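Local coordinates for protein nucleoporin nup120 (Schizosaccharomyces pombe, PDB 4GQ2) that serves as a structural component of the nuclear pore complex, whose nucleoporins can also dock transiently associated nuclear transport factors, at residues Gly191-Ile196 / Leu250-Leu255; Ser473-Thr478 / Tyr500-Arg505; Lys559-Leu564 / Ser570-Tyr575; Ser775-Ser780 / Thr814-Lys819. All blocks are in the same frame, centred on the assembly; numbering follows the deposited sequence.

Contact 1 (Gly191-Ile196 / Leu250-Leu255)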
loop_
_atom_site.group_PDB
_atom_site.type_symbol
_atom_site.label_atom_id
_atom_site.label_comp_id
_atom_site.label_asym_id
_atom_site.label_seq_id
_atom_site.Cartn_x
_atom_site.Cartn_y
_atom_site.Cartn_z
ATOM N N GLY A 191 37.742 -34.244 -14.684
ATOM C CA GLY A 191 38.913 -33.702 -15.368
ATOM C C GLY A 191 38.686 -33.507 -16.855
ATOM O O GLY A 191 37.910 -34.240 -17.475
ATOM N N GLY A 192 39.373 -32.521 -17.430
ATOM C CA GLY A 192 39.247 -32.230 -18.855
ATOM C C GLY A 192 38.485 -30.959 -19.192
ATOM O O GLY A 192 37.790 -30.387 -18.349
ATOM N N LEU A 193 38.612 -30.529 -20.443
ATOM C CA LEU A 193 38.062 -29.257 -20.899
ATOM C C LEU A 193 37.833 -29.266 -22.410
ATOM O O LEU A 193 38.748 -29.548 -23.184
ATOM C CB LEU A 193 39.003 -28.106 -20.514
ATOM C CG LEU A 193 38.614 -26.666 -20.864
ATOM C CD1 LEU A 193 37.619 -26.097 -19.860
ATOM C CD2 LEU A 193 39.855 -25.791 -20.935
ATOM N N THR A 194 36.611 -28.942 -22.817
ATOM C CA THR A 194 36.249 -28.890 -24.230
ATOM C C THR A 194 35.886 -27.472 -24.672
ATOM O O THR A 194 35.418 -26.659 -23.872
ATOM C CB THR A 194 35.081 -29.854 -24.556
ATOM O OG1 THR A 194 34.817 -29.829 -25.963
ATOM C CG2 THR A 194 33.808 -29.460 -23.815
ATOM N N LYS A 195 36.119 -27.179 -25.947
ATOM C CA LYS A 195 35.584 -25.967 -26.548
ATOM C C LYS A 195 34.551 -26.368 -27.589
ATOM O O LYS A 195 34.888 -26.950 -28.623
ATOM C CB LYS A 195 36.687 -25.100 -27.172
ATOM C CG LYS A 195 36.185 -23.749 -27.665
ATOM C CD LYS A 195 37.205 -23.023 -28.530
ATOM C CE LYS A 195 38.195 -22.230 -27.691
ATOM N NZ LYS A 195 39.235 -21.585 -28.539
ATOM N N ILE A 196 33.288 -26.080 -27.293
ATOM C CA ILE A 196 32.204 -26.323 -28.231
ATOM C C ILE A 196 32.036 -25.100 -29.131
ATOM O O ILE A 196 31.798 -23.999 -28.637
ATOM C CB ILE A 196 30.891 -26.661 -27.492
ATOM C CG1 ILE A 196 31.094 -27.897 -26.603
ATOM C CG2 ILE A 196 29.750 -26.875 -28.484
ATOM C CD1 ILE A 196 30.032 -28.095 -25.544
ATOM N N LEU A 250 41.667 -17.472 -21.124
ATOM C CA LEU A 250 40.920 -18.174 -20.091
ATOM C C LEU A 250 41.821 -18.317 -18.870
ATOM O O LEU A 250 42.981 -18.705 -18.999
ATOM C CB LEU A 250 40.499 -19.551 -20.605
ATOM C CG LEU A 250 39.199 -20.182 -20.103
ATOM C CD1 LEU A 250 37.988 -19.443 -20.658
ATOM C CD2 LEU A 250 39.144 -21.652 -20.487
ATOM N N VAL A 251 41.305 -17.966 -17.695
ATOM C CA VAL A 251 42.038 -18.168 -16.442
ATOM C C VAL A 251 41.371 -19.282 -15.651
ATOM O O VAL A 251 40.176 -19.217 -15.355
ATOM C CB VAL A 251 42.140 -16.884 -15.588
ATOM C CG1 VAL A 251 42.828 -17.173 -14.260
ATOM C CG2 VAL A 251 42.900 -15.803 -16.341
ATOM N N MET A 252 42.154 -20.305 -15.322
ATOM C CA MET A 252 41.636 -21.495 -14.659
ATOM C C MET A 252 42.415 -21.816 -13.393
ATOM O O MET A 252 43.617 -21.547 -13.300
ATOM C CB MET A 252 41.677 -22.695 -15.607
ATOM C CG MET A 252 41.190 -22.395 -17.019
ATOM S SD MET A 252 41.659 -23.646 -18.230
ATOM C CE MET A 252 43.445 -23.535 -18.214
ATOM N N LEU A 253 41.709 -22.382 -12.419
ATOM C CA LEU A 253 42.314 -22.941 -11.224
ATOM C C LEU A 253 42.039 -24.440 -11.179
ATOM O O LEU A 253 40.907 -24.879 -11.420
ATOM C CB LEU A 253 41.776 -22.252 -9.969
ATOM C CG LEU A 253 42.340 -22.696 -8.617
ATOM C CD1 LEU A 253 43.862 -22.647 -8.583
ATOM C CD2 LEU A 253 41.764 -21.833 -7.511
ATOM N N SER A 254 43.079 -25.218 -10.878
ATOM C CA SER A 254 42.993 -26.682 -10.911
ATOM C C SER A 254 42.759 -27.294 -9.531
ATOM O O SER A 254 42.930 -26.626 -8.515
ATOM C CB SER A 254 44.256 -27.275 -11.537
ATOM O OG SER A 254 45.394 -26.975 -10.750
ATOM N N LEU A 255 42.376 -28.571 -9.509
ATOM C CA LEU A 255 42.168 -29.306 -8.263
ATOM C C LEU A 255 43.447 -29.341 -7.421
ATOM O O LEU A 255 43.384 -29.362 -6.190
ATOM C CB LEU A 255 41.660 -30.729 -8.548
ATOM C CG LEU A 255 41.200 -31.607 -7.372
ATOM C CD1 LEU A 255 39.858 -31.151 -6.810
ATOM C CD2 LEU A 255 41.125 -33.071 -7.783
#
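Leu193 reaches from one beta-propeller blade onto the next, where it meets Met252 and Leu250. The blades are the four-stranded antiparallel sheets 173-210 and 238-274, which follow each other in the chain. The contact is purely apolar, with no hydrogen bond between the two segments.

One methyl group, Leu193 CD2, does all the touching on its side. It lies 3.9 Å from Met252 SD and 4.2 Å from Leu250 CD2. Met252 presents its sulfur through chi1 -44° and a near-extended chi2, and the two side chains cross at a slant. Leu193 has CG opposite the backbone N (chi1 -179°), which carries its methyls out toward the other blade. The CA atoms of Leu193 and Met252 stay 10.6 Å apart, so between these two segments side chains make the bridge. All three residues are buried.

A polar link between the blades lies nearby. Lys195 NZ is hydrogen-bonded to Asn267 OD1, next to strand 268-274 of the second blade. Thr194 OG1 instead bonds within its own blade, to Glu207 OE2.

Strand 193-199 runs between strands 183-188 and 204-210, and Leu193 also touches Ile210 there. Strand 249-254 is flanked by 238-244 and 258-263. Met241 of strand 238-244 touches both Leu193 and Met252, and so continues the apolar layer between the two blades.

Contact 2 (Ser473-Thr478 / Tyr500-Arg505)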
loop_
_atom_site.group_PDB
_atom_site.type_symbol
_atom_site.label_atom_id
_atom_site.label_comp_id
_atom_site.label_asym_id
_atom_site.label_seq_id
_atom_site.Cartn_x
_atom_site.Cartn_y
_atom_site.Cartn_z
ATOM N N SER A 473 -10.874 -14.379 3.428
ATOM C CA SER A 473 -12.055 -15.228 3.353
ATOM C C SER A 473 -11.808 -16.593 3.979
ATOM O O SER A 473 -12.631 -17.079 4.740
ATOM C CB SER A 473 -12.516 -15.390 1.904
ATOM O OG SER A 473 -13.570 -16.325 1.822
ATOM N N SER A 474 -10.675 -17.207 3.658
ATOM C CA SER A 474 -10.401 -18.558 4.123
ATOM C C SER A 474 -10.103 -18.620 5.629
ATOM O O SER A 474 -10.424 -19.612 6.278
ATOM C CB SER A 474 -9.273 -19.192 3.311
ATOM O OG SER A 474 -8.024 -18.643 3.668
ATOM N N ILE A 475 -9.489 -17.572 6.177
ATOM C CA ILE A 475 -9.277 -17.476 7.625
ATOM C C ILE A 475 -10.579 -17.197 8.381
ATOM O O ILE A 475 -10.861 -17.842 9.393
ATOM C CB ILE A 475 -8.199 -16.435 7.974
ATOM C CG1 ILE A 475 -6.829 -17.089 7.878
ATOM C CG2 ILE A 475 -8.388 -15.891 9.387
ATOM C CD1 ILE A 475 -5.739 -16.138 7.455
ATOM N N VAL A 476 -11.373 -16.252 7.874
ATOM C CA VAL A 476 -12.659 -15.896 8.491
ATOM C C VAL A 476 -13.630 -17.086 8.480
ATOM O O VAL A 476 -14.422 -17.248 9.399
ATOM C CB VAL A 476 -13.262 -14.613 7.852
ATOM C CG1 VAL A 476 -14.685 -14.344 8.329
ATOM C CG2 VAL A 476 -12.390 -13.418 8.194
ATOM N N SER A 477 -13.535 -17.932 7.457
ATOM C CA SER A 477 -14.427 -19.087 7.310
ATOM C C SER A 477 -14.115 -20.238 8.274
ATOM O O SER A 477 -14.985 -21.043 8.566
ATOM C CB SER A 477 -14.392 -19.604 5.872
ATOM O OG SER A 477 -13.148 -20.219 5.604
ATOM N N THR A 478 -12.877 -20.316 8.757
ATOM C CA THR A 478 -12.489 -21.389 9.674
ATOM C C THR A 478 -12.814 -21.072 11.127
ATOM O O THR A 478 -12.826 -21.969 11.967
ATOM C CB THR A 478 -10.983 -21.745 9.587
ATOM O OG1 THR A 478 -10.187 -20.579 9.834
ATOM C CG2 THR A 478 -10.629 -22.332 8.231
ATOM N N TYR A 500 -7.391 -14.084 15.906
ATOM C CA TYR A 500 -6.020 -13.571 15.990
ATOM C C TYR A 500 -5.014 -14.698 15.784
ATOM O O TYR A 500 -4.072 -14.566 14.992
ATOM C CB TYR A 500 -5.776 -12.883 17.346
ATOM C CG TYR A 500 -4.404 -12.249 17.483
ATOM C CD1 TYR A 500 -3.278 -13.022 17.770
ATOM C CD2 TYR A 500 -4.232 -10.879 17.307
ATOM C CE1 TYR A 500 -2.020 -12.448 17.873
ATOM C CE2 TYR A 500 -2.983 -10.293 17.422
ATOM C CZ TYR A 500 -1.882 -11.078 17.709
ATOM O OH TYR A 500 -0.642 -10.489 17.810
ATOM N N ASN A 501 -5.226 -15.807 16.493
ATOM C CA ASN A 501 -4.310 -16.953 16.449
ATOM C C ASN A 501 -4.259 -17.635 15.089
ATOM O O ASN A 501 -3.198 -18.101 14.660
ATOM C CB ASN A 501 -4.661 -17.979 17.537
ATOM C CG ASN A 501 -4.431 -17.452 18.947
ATOM O OD1 ASN A 501 -3.760 -16.435 19.156
ATOM N ND2 ASN A 501 -4.984 -18.150 19.923
ATOM N N GLU A 502 -5.399 -17.705 14.414
ATOM C CA GLU A 502 -5.414 -18.248 13.062
ATOM C C GLU A 502 -4.596 -17.363 12.112
ATOM O O GLU A 502 -3.780 -17.863 11.336
ATOM C CB GLU A 502 -6.846 -18.445 12.556
ATOM C CG GLU A 502 -6.948 -19.256 11.266
ATOM C CD GLU A 502 -6.473 -20.700 11.393
ATOM O OE1 GLU A 502 -6.652 -21.465 10.427
ATOM O OE2 GLU A 502 -5.923 -21.088 12.439
ATOM N N TRP A 503 -4.804 -16.053 12.185
ATOM C CA TRP A 503 -3.991 -15.117 11.393
ATOM C C TRP A 503 -2.532 -15.297 11.702
ATOM O O TRP A 503 -1.714 -15.411 10.794
ATOM C CB TRP A 503 -4.411 -13.682 11.658
ATOM C CG TRP A 503 -5.607 -13.214 10.864
ATOM C CD1 TRP A 503 -6.891 -12.961 11.329
ATOM C CD2 TRP A 503 -5.657 -12.909 9.434
ATOM N NE1 TRP A 503 -7.706 -12.534 10.312
ATOM C CE2 TRP A 503 -7.028 -12.479 9.152
ATOM C CE3 TRP A 503 -4.731 -12.938 8.393
ATOM C CZ2 TRP A 503 -7.435 -12.112 7.876
ATOM C CZ3 TRP A 503 -5.151 -12.563 7.116
ATOM C CH2 TRP A 503 -6.470 -12.160 6.865
ATOM N N GLU A 504 -2.193 -15.359 12.991
ATOM C CA GLU A 504 -0.818 -15.595 13.403
ATOM C C GLU A 504 -0.197 -16.852 12.793
ATOM O O GLU A 504 0.931 -16.799 12.284
ATOM C CB GLU A 504 -0.691 -15.646 14.921
ATOM C CG GLU A 504 0.748 -15.826 15.388
ATOM C CD GLU A 504 0.952 -15.394 16.820
ATOM O OE1 GLU A 504 0.217 -15.892 17.701
ATOM O OE2 GLU A 504 1.852 -14.559 17.060
ATOM N N ARG A 505 -0.927 -17.965 12.836
ATOM C CA ARG A 505 -0.427 -19.220 12.268
ATOM C C ARG A 505 -0.141 -19.056 10.787
ATOM O O ARG A 505 0.896 -19.499 10.291
ATOM C CB ARG A 505 -1.430 -20.360 12.455
ATOM C CG ARG A 505 -1.431 -20.968 13.842
ATOM C CD ARG A 505 -2.507 -22.039 13.991
ATOM N NE ARG A 505 -2.888 -22.152 15.396
ATOM C CZ ARG A 505 -4.046 -21.737 15.907
ATOM N NH1 ARG A 505 -4.989 -21.211 15.125
ATOM N NH2 ARG A 505 -4.268 -21.873 17.209
#
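Ile475 lies over one face of the Trp503 indole, the main contact between two helices that run in roughly opposite directions. This is a helix pair, 464-478 with 492-515, in the family region of the propeller domain. The axes of segments 473-478 and 500-505 approach to 9.9 Å, with 138° between their directions. Ile475 covers both rings with separate branches. CG2 makes a CH-pi contact, 3.7 Å from the centroid of the five-membered ring. CD1 lies over the same face toward the rim of the six-membered ring, 3.5 Å from Trp503 CE3. The first torsion of Ile475 (chi1 -85°) puts CG2 opposite its backbone N and CG1 on the side of Glu502, whose CG is 4.0 Å from Ile475 CG1.

In the next shell, Trp503 NE1 is hydrogen-bonded to Ser420 OG, and the indole meets the Trp423 ring with the planes about parallel. A leucine in place of Trp503 would probably leave Ser420 OG without this partner and both Ile475 branches without a flat surface to rest on. Another protein chain packs on Ser473, Val476 and Ser477. Thr478 is exposed, and its OG1 bonds back to Ile475 O. Glu502 is held by a salt bridge within its helix, Arg505 NH1 to Glu502 OE2 at 2.8 Å, with OE2 near the guanidinium plane.

Contact 3 (Lys559-Leu564 / Ser570-Tyr575)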
loop_
_atom_site.group_PDB
_atom_site.type_symbol
_atom_site.label_atom_id
_atom_site.label_comp_id
_atom_site.label_asym_id
_atom_site.label_seq_id
_atom_site.Cartn_x
_atom_site.Cartn_y
_atom_site.Cartn_z
ATOM N N LYS A 559 27.328 3.654 20.818
ATOM C CA LYS A 559 27.871 3.504 19.465
ATOM C C LYS A 559 27.639 4.750 18.598
ATOM O O LYS A 559 28.498 5.117 17.789
ATOM C CB LYS A 559 27.317 2.244 18.788
ATOM C CG LYS A 559 27.948 1.911 17.439
ATOM C CD LYS A 559 27.932 0.415 17.134
ATOM C CE LYS A 559 26.551 -0.101 16.742
ATOM N NZ LYS A 559 26.089 0.394 15.415
ATOM N N LEU A 560 26.487 5.398 18.776
ATOM C CA LEU A 560 26.211 6.664 18.095
ATOM C C LEU A 560 27.223 7.743 18.476
ATOM O O LEU A 560 27.749 8.434 17.607
ATOM C CB LEU A 560 24.784 7.145 18.371
ATOM C CG LEU A 560 23.694 6.604 17.450
ATOM C CD1 LEU A 560 22.326 6.764 18.095
ATOM C CD2 LEU A 560 23.741 7.288 16.091
ATOM N N ILE A 561 27.500 7.863 19.772
ATOM C CA ILE A 561 28.467 8.836 20.293
ATOM C C ILE A 561 29.871 8.621 19.712
ATOM O O ILE A 561 30.562 9.584 19.365
ATOM C CB ILE A 561 28.516 8.809 21.846
ATOM C CG1 ILE A 561 27.161 9.206 22.461
ATOM C CG2 ILE A 561 29.656 9.670 22.389
ATOM C CD1 ILE A 561 26.660 10.595 22.116
ATOM N N SER A 562 30.271 7.356 19.585
ATOM C CA SER A 562 31.621 6.996 19.139
ATOM C C SER A 562 31.948 7.365 17.683
ATOM O O SER A 562 33.023 7.023 17.185
ATOM C CB SER A 562 31.895 5.510 19.398
ATOM O OG SER A 562 31.009 4.692 18.654
ATOM N N SER A 563 31.029 8.054 17.007
ATOM C CA SER A 563 31.318 8.663 15.709
ATOM C C SER A 563 32.164 9.917 15.938
ATOM O O SER A 563 31.716 10.884 16.561
ATOM C CB SER A 563 30.033 8.984 14.934
ATOM O OG SER A 563 29.281 10.005 15.566
ATOM N N LEU A 564 33.387 9.871 15.416
ATOM C CA LEU A 564 34.477 10.803 15.746
ATOM C C LEU A 564 34.163 12.299 15.574
ATOM O O LEU A 564 33.354 12.670 14.725
ATOM C CB LEU A 564 35.728 10.437 14.930
ATOM C CG LEU A 564 36.193 8.976 14.921
ATOM C CD1 LEU A 564 35.670 8.238 13.695
ATOM C CD2 LEU A 564 37.710 8.908 14.977
ATOM N N SER A 570 27.345 21.160 20.443
ATOM C CA SER A 570 26.056 20.527 20.711
ATOM C C SER A 570 25.863 19.181 20.015
ATOM O O SER A 570 24.767 18.609 20.052
ATOM C CB SER A 570 24.944 21.476 20.264
ATOM O OG SER A 570 25.038 22.727 20.923
ATOM N N LEU A 571 26.924 18.684 19.382
ATOM C CA LEU A 571 26.865 17.440 18.620
ATOM C C LEU A 571 26.449 16.273 19.510
ATOM O O LEU A 571 25.443 15.610 19.237
ATOM C CB LEU A 571 28.209 17.152 17.928
ATOM C CG LEU A 571 28.657 17.944 16.683
ATOM C CD1 LEU A 571 27.690 17.776 15.514
ATOM C CD2 LEU A 571 28.906 19.422 16.976
ATOM N N ILE A 572 27.214 16.053 20.582
ATOM C CA ILE A 572 26.940 14.996 21.562
ATOM C C ILE A 572 25.593 15.225 22.253
ATOM O O ILE A 572 24.776 14.307 22.359
ATOM C CB ILE A 572 28.079 14.883 22.611
ATOM C CG1 ILE A 572 29.387 14.429 21.943
ATOM C CG2 ILE A 572 27.695 13.933 23.744
ATOM C CD1 ILE A 572 30.636 14.645 22.775
ATOM N N GLU A 573 25.361 16.456 22.698
ATOM C CA GLU A 573 24.146 16.792 23.431
ATOM C C GLU A 573 22.871 16.593 22.616
ATOM O O GLU A 573 21.848 16.183 23.162
ATOM C CB GLU A 573 24.219 18.217 23.964
ATOM C CG GLU A 573 25.162 18.365 25.142
ATOM C CD GLU A 573 24.999 19.684 25.868
ATOM O OE1 GLU A 573 24.001 20.401 25.624
ATOM O OE2 GLU A 573 25.880 19.996 26.695
ATOM N N GLY A 574 22.942 16.888 21.319
ATOM C CA GLY A 574 21.833 16.648 20.397
ATOM C C GLY A 574 21.491 15.172 20.315
ATOM O O GLY A 574 20.315 14.788 20.384
ATOM N N TYR A 575 22.525 14.347 20.174
ATOM C CA TYR A 575 22.380 12.893 20.190
ATOM C C TYR A 575 21.663 12.424 21.452
ATOM O O TYR A 575 20.728 11.619 21.382
ATOM C CB TYR A 575 23.752 12.228 20.096
ATOM C CG TYR A 575 24.295 12.094 18.693
ATOM C CD1 TYR A 575 23.934 12.992 17.689
ATOM C CD2 TYR A 575 25.193 11.077 18.373
ATOM C CE1 TYR A 575 24.441 12.874 16.407
ATOM C CE2 TYR A 575 25.703 10.950 17.091
ATOM C CZ TYR A 575 25.323 11.850 16.113
ATOM O OH TYR A 575 25.826 11.724 14.840
#
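Tyr575 turns the edge of its ring to the backbone of Leu560, and this is the close part of the contact. Leu560 O lies near the ring plane, 3.3 Å from Tyr575 CE2. Leu560 CB adds an apolar touch at 4.0 Å from Tyr575 CD2. Beside the ring, Ile561 CD1 touches two residues of helix 571-585. It is 3.9 Å from Ile572 CG2 and equally far from Tyr575 CB. The second torsion of Ile561 (chi2 -60°) brings CD1 there, and the two isoleucine side chains cross at about a right angle.

Helices 557-561 and 571-585 are consecutive, linked by a short loop, and these side chains pack the end of one on the start of the other. Phe552, in helix 548-553, meets the Tyr575 ring edge-to-face.

The other end of the contact is looser. Ser563 OG stays 3.9 Å from Tyr575 OH, and no hydrogen bond forms there. The serine hydroxyl is bonded instead to Leu560 O at 3.0 Å, nearly in line with the carbonyl bond (175°). Replacing Ser563 by an alanine would remove the hydroxyl, and Leu560 O would probably keep just the weak bond from the backbone N within this segment, leaving the turn less firmly fixed. Tyr575 OH has a weak hydrogen bond to Arg656 NH2, while Ser562 lies exposed and Ser562 OG bonds back to Lys559 O.

Contact 4 (Ser775-Ser780 / Thr814-Lys819)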
loop_
_atom_site.group_PDB
_atom_site.type_symbol
_atom_site.label_atom_id
_atom_site.label_comp_id
_atom_site.label_asym_id
_atom_site.label_seq_id
_atom_site.Cartn_x
_atom_site.Cartn_y
_atom_site.Cartn_z
ATOM N N SER A 775 7.345 7.668 -6.770
ATOM C CA SER A 775 8.748 7.405 -7.052
ATOM C C SER A 775 9.079 7.795 -8.482
ATOM O O SER A 775 10.105 8.418 -8.742
ATOM C CB SER A 775 9.072 5.932 -6.796
ATOM O OG SER A 775 8.967 5.633 -5.414
ATOM N N ALA A 776 8.184 7.456 -9.401
ATOM C CA ALA A 776 8.381 7.758 -10.813
ATOM C C ALA A 776 8.408 9.264 -11.088
ATOM O O ALA A 776 9.192 9.720 -11.917
ATOM C CB ALA A 776 7.334 7.059 -11.659
ATOM N N LEU A 777 7.584 10.035 -10.376
ATOM C CA LEU A 777 7.544 11.498 -10.551
ATOM C C LEU A 777 8.828 12.192 -10.097
ATOM O O LEU A 777 9.120 13.309 -10.524
ATOM C CB LEU A 777 6.357 12.118 -9.808
ATOM C CG LEU A 777 4.950 11.781 -10.301
ATOM C CD1 LEU A 777 3.908 12.202 -9.273
ATOM C CD2 LEU A 777 4.691 12.433 -11.651
ATOM N N ASN A 778 9.581 11.536 -9.219
ATOM C CA ASN A 778 10.805 12.113 -8.682
ATOM C C ASN A 778 12.046 11.484 -9.295
ATOM O O ASN A 778 13.150 11.632 -8.766
ATOM C CB ASN A 778 10.826 11.963 -7.164
ATOM C CG ASN A 778 9.844 12.883 -6.482
ATOM O OD1 ASN A 778 10.120 14.061 -6.289
ATOM N ND2 ASN A 778 8.683 12.348 -6.114
ATOM N N TYR A 779 11.852 10.776 -10.408
ATOM C CA TYR A 779 12.931 10.059 -11.077
ATOM C C TYR A 779 14.098 10.993 -11.367
ATOM O O TYR A 779 13.915 12.091 -11.894
ATOM C CB TYR A 779 12.434 9.391 -12.364
ATOM C CG TYR A 779 13.523 8.656 -13.112
ATOM C CD1 TYR A 779 14.238 7.630 -12.500
ATOM C CD2 TYR A 779 13.844 8.988 -14.429
ATOM C CE1 TYR A 779 15.236 6.953 -13.174
ATOM C CE2 TYR A 779 14.845 8.315 -15.114
ATOM C CZ TYR A 779 15.536 7.300 -14.478
ATOM O OH TYR A 779 16.534 6.616 -15.130
ATOM N N SER A 780 15.297 10.559 -11.003
ATOM C CA SER A 780 16.451 11.441 -11.047
ATOM C C SER A 780 17.751 10.732 -11.383
ATOM O O SER A 780 17.913 9.530 -11.146
ATOM C CB SER A 780 16.596 12.188 -9.717
ATOM O OG SER A 780 15.515 13.087 -9.527
ATOM N N THR A 814 -1.042 17.998 -2.691
ATOM C CA THR A 814 -1.770 18.487 -3.849
ATOM C C THR A 814 -1.111 18.008 -5.137
ATOM O O THR A 814 -1.790 17.496 -6.028
ATOM C CB THR A 814 -1.898 20.014 -3.841
ATOM O OG1 THR A 814 -2.492 20.436 -2.605
ATOM C CG2 THR A 814 -2.765 20.466 -4.990
ATOM N N GLU A 815 0.210 18.149 -5.206
ATOM C CA GLU A 815 0.987 17.729 -6.368
ATOM C C GLU A 815 0.803 16.245 -6.673
ATOM O O GLU A 815 0.488 15.878 -7.801
ATOM C CB GLU A 815 2.472 18.032 -6.162
ATOM C CG GLU A 815 2.825 19.517 -6.191
ATOM C CD GLU A 815 4.316 19.779 -6.019
ATOM O OE1 GLU A 815 5.108 18.809 -5.978
ATOM O OE2 GLU A 815 4.700 20.963 -5.926
ATOM N N LEU A 816 0.995 15.397 -5.665
ATOM C CA LEU A 816 0.904 13.962 -5.888
ATOM C C LEU A 816 -0.516 13.548 -6.266
ATOM O O LEU A 816 -0.709 12.858 -7.276
ATOM C CB LEU A 816 1.430 13.162 -4.684
ATOM C CG LEU A 816 1.260 11.640 -4.764
ATOM C CD1 LEU A 816 1.907 11.084 -6.028
ATOM C CD2 LEU A 816 1.823 10.962 -3.519
ATOM N N VAL A 817 -1.497 13.992 -5.478
ATOM C CA VAL A 817 -2.909 13.667 -5.730
ATOM C C VAL A 817 -3.383 14.185 -7.093
ATOM O O VAL A 817 -4.122 13.485 -7.812
ATOM C CB VAL A 817 -3.835 14.184 -4.603
ATOM C CG1 VAL A 817 -5.297 13.941 -4.939
ATOM C CG2 VAL A 817 -3.492 13.512 -3.282
ATOM N N GLU A 818 -2.931 15.385 -7.458
ATOM C CA GLU A 818 -3.300 15.993 -8.738
ATOM C C GLU A 818 -2.840 15.112 -9.900
ATOM O O GLU A 818 -3.593 14.896 -10.849
ATOM C CB GLU A 818 -2.744 17.420 -8.857
ATOM C CG GLU A 818 -3.396 18.278 -9.937
ATOM C CD GLU A 818 -2.612 18.329 -11.239
ATOM O OE1 GLU A 818 -1.484 17.794 -11.297
ATOM O OE2 GLU A 818 -3.119 18.919 -12.215
ATOM N N LYS A 819 -1.623 14.578 -9.800
ATOM C CA LYS A 819 -1.095 13.674 -10.827
ATOM C C LYS A 819 -1.856 12.358 -10.884
ATOM O O LYS A 819 -2.136 11.834 -11.971
ATOM C CB LYS A 819 0.392 13.410 -10.616
ATOM C CG LYS A 819 1.301 14.546 -11.054
ATOM C CD LYS A 819 1.257 14.740 -12.564
ATOM C CE LYS A 819 2.289 15.754 -13.029
ATOM N NZ LYS A 819 2.195 17.035 -12.275
#
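Leu777 makes a small apolar contact with Leu816 and Lys819, joining helix 770-777 to helix 812-822 in the helical part of the chain. The second helix falls largely in the family region of the HEAT repeats. Leu777 reaches across with both methyls. Its CD1 is 4.0 Å from Leu816 CD1 and 3.9 Å from Lys819 CG. Its CD2 lies 4.0 Å from the same Lys819 CG, so both methyls rest against one methylene. Leu816 has CG anti to its backbone N (chi1 175°), which brings CD1 round to Leu777.

Lys819 contributes the root of its chain rather than its charge. The chain bends at chi2 and again at chi4, and NZ ends in a long ion pair, 3.9 Å from Glu818 OE1 on its own helix. Glu818 OE2 is hydrogen-bonded to Val879 N.

Through Ser775 and Ala776, helix 770-777 also packs on helix 672-703, while Val817 and Thr814 touch helix 840-852. Just beyond the first helix, Tyr779 OH is hydrogen-bonded to Ser93 OG.

No hydrogen bond or ion pair crosses between the two segments. The contact therefore rests on van der Waals packing, with no directional bond between them.

The four contacts follow one another along the chain, and none touches another. Contact 1 stands apart, in the propeller blades: its centre is about 56, 55 and 53 Å from the centres of contacts 2, 3 and 4. Contacts 1 and 4 lie on opposite sides of the chain's centre. Contact 2 shares the propeller family region with contact 1, yet its helices are nearer in space to contact 4, about 37 Å between centres. Contact 3 is about 36 Å from contact 4 and 47 Å from contact 2, centre to centre. Together they include blade-to-blade and helix-to-helix packing in a structural protein of the nuclear pore.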